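Local coordinates for protein putative phosphatase (Bacteroides thetaiotaomicron, PDB 3KYA) that is a putative phosphatase of uncharacterised function that binds zinc and probably combines an IPT/TIG domain with a beta-propeller, at residues G327-H332 against N373-V378. Sequence-based numbering, arbitrary orientation. Where two conformers were deposited one is given.
Sequences GVINNH and NPCQGV
In what appears to be a beta-propeller, the hairpin turn of one blade meets the start of the next blade's first strand here, through Ile329 and His332 on one side and Asn373 and Pro374 on the other. The clearest polar link is the hydrogen bond from Asn373 N to His332 ND1, 3.0 Å long with 154° at the hydrogen. The donor lies close to the imidazole plane, where the ring nitrogen can accept it. CG of His332 stands beside its own backbone N. Asn373 has a left-handed backbone (phi 65°), which asparagine tolerates better than most residues; its side chain takes two conformers, so its contact with the ring is doubtful. An alanine in place of His332, with no ring nitrogen, would probably leave Asn373 N without its mate across the contact and the turn less firmly tied to the incoming strand.

Beside this bond the remaining contacts run through carbon, partly from the backbone. Asn373 CA directs its hydrogen almost straight at Ile329 O, 3.3 Å away (178° at the hydrogen). Pro374 has no N-H to offer; its compact ring instead sets CG 3.6 Å from Val328 O. Branched Ile329 replies with CG1, 3.4 Å from Pro374 O, while its CG2 faces the sulfur of Cys375 more loosely.

Around them, Pro374 touches Phe395 of strand 391-397 in its own sheet and Phe334 of strand 333-340 in the neighbouring one, and Ile329 and Cys375 both touch Arg143 of strand 141-147.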
loop_
_atom_site.group_PDB
_atom_site.type_symbol
_atom_site.label_atom_id
_atom_site.label_comp_id
_atom_site.label_asym_id
_atom_site.label_seq_id
_atom_site.Cartn_x
_atom_site.Cartn_y
_atom_site.Cartn_z
ATOM N N GLY A 327 7.913 -22.510 1.342
ATOM C CA GLY A 327 7.009 -22.270 2.463
ATOM C C GLY A 327 7.236 -23.281 3.571
ATOM O O GLY A 327 6.894 -24.459 3.410
ATOM N N VAL A 328 7.807 -22.822 4.686
ATOM C CA VAL A 328 8.123 -23.685 5.834
ATOM C C VAL A 328 6.880 -23.752 6.720
ATOM O O VAL A 328 6.649 -22.915 7.584
ATOM C CB VAL A 328 9.388 -23.207 6.588
ATOM C CG1 VAL A 328 9.812 -24.235 7.623
ATOM C CG2 VAL A 328 10.536 -22.977 5.613
ATOM N N ILE A 329 6.051 -24.754 6.427
ATOM C CA ILE A 329 4.768 -24.988 7.081
ATOM C C ILE A 329 4.841 -25.055 8.604
ATOM O O ILE A 329 4.058 -24.399 9.299
ATOM C CB ILE A 329 4.164 -26.334 6.563
ATOM C CG1 ILE A 329 3.903 -26.276 5.055
ATOM C CG2 ILE A 329 2.881 -26.697 7.318
ATOM C CD1 ILE A 329 3.686 -27.687 4.431
ATOM N N ASN A 330 5.798 -25.820 9.121
ATOM C CA ASN A 330 5.893 -26.028 10.564
ATOM C C ASN A 330 6.700 -24.981 11.344
ATOM O O ASN A 330 6.700 -25.013 12.571
ATOM C CB ASN A 330 6.417 -27.447 10.882
ATOM C CG ASN A 330 7.877 -27.673 10.477
ATOM O OD1 ASN A 330 8.418 -27.010 9.603
ATOM N ND2 ASN A 330 8.500 -28.670 11.098
ATOM N N ASN A 331 7.357 -24.050 10.653
ATOM C CA ASN A 331 8.158 -23.028 11.339
ATOM C C ASN A 331 7.825 -21.567 10.998
ATOM O O ASN A 331 8.531 -20.642 11.399
ATOM C CB ASN A 331 9.645 -23.378 11.211
ATOM C CG ASN A 331 10.035 -24.534 12.129
ATOM O OD1 ASN A 331 9.901 -24.435 13.357
ATOM N ND2 ASN A 331 10.537 -25.617 11.549
ATOM N N HIS A 332 6.733 -21.389 10.257
ATOM C CA HIS A 332 6.070 -20.099 10.057
ATOM C C HIS A 332 6.788 -18.994 9.278
ATOM O O HIS A 332 6.676 -17.820 9.612
ATOM C CB HIS A 332 5.611 -19.604 11.450
ATOM C CG HIS A 332 5.105 -20.712 12.321
ATOM N ND1 HIS A 332 3.966 -21.432 12.020
ATOM C CD2 HIS A 332 5.614 -21.265 13.449
ATOM C CE1 HIS A 332 3.794 -22.378 12.930
ATOM N NE2 HIS A 332 4.778 -22.295 13.811
ATOM N N ASN A 373 1.551 -21.389 10.230
ATOM C CA ASN A 373 1.319 -22.575 9.385
ATOM C C ASN A 373 0.965 -22.157 7.956
ATOM O O ASN A 373 -0.167 -22.395 7.490
ATOM C CB ASN A 373 0.238 -23.538 9.935
ATOM C CG ASN A 373 0.726 -24.406 11.082
ATOM O OD1 ASN A 373 0.887 -25.618 10.927
ATOM N ND2 ASN A 373 0.946 -23.799 12.232
ATOM N N PRO A 374 1.912 -21.513 7.245
ATOM C CA PRO A 374 1.660 -21.116 5.858
ATOM C C PRO A 374 1.596 -22.353 4.960
ATOM O O PRO A 374 2.500 -23.208 5.015
ATOM C CB PRO A 374 2.873 -20.260 5.500
ATOM C CG PRO A 374 3.967 -20.766 6.397
ATOM C CD PRO A 374 3.289 -21.182 7.670
ATOM N N CYS A 375 0.530 -22.454 4.171
ATOM C CA CYS A 375 0.322 -23.609 3.297
ATOM C C CYS A 375 0.399 -23.213 1.809
ATOM O O CYS A 375 1.293 -22.449 1.432
ATOM C CB CYS A 375 -0.963 -24.354 3.707
ATOM S SG CYS A 375 -0.843 -25.135 5.373
ATOM N N GLN A 376 -0.529 -23.673 0.975
ATOM C CA GLN A 376 -0.370 -23.517 -0.465
ATOM C C GLN A 376 -0.355 -22.069 -0.931
ATOM O O GLN A 376 -1.117 -21.245 -0.440
ATOM C CB GLN A 376 -1.457 -24.288 -1.223
ATOM C CG GLN A 376 -1.126 -24.502 -2.706
ATOM C CD GLN A 376 -2.002 -25.558 -3.355
ATOM O OE1 GLN A 376 -3.071 -25.882 -2.842
ATOM N NE2 GLN A 376 -1.547 -26.101 -4.492
ATOM N N GLY A 377 0.498 -21.797 -1.913
ATOM C CA GLY A 377 0.651 -20.474 -2.481
ATOM C C GLY A 377 0.638 -20.491 -3.994
ATOM O O GLY A 377 0.976 -21.495 -4.610
ATOM N N VAL A 378 0.271 -19.356 -4.580
ATOM C CA VAL A 378 0.209 -19.200 -6.021
ATOM C C VAL A 378 0.675 -17.815 -6.451
ATOM O O VAL A 378 0.545 -16.848 -5.707
ATOM C CB VAL A 378 -1.237 -19.425 -6.535
ATOM C CG1 VAL A 378 -1.672 -20.843 -6.227
ATOM C CG2 VAL A 378 -2.204 -18.411 -5.916
#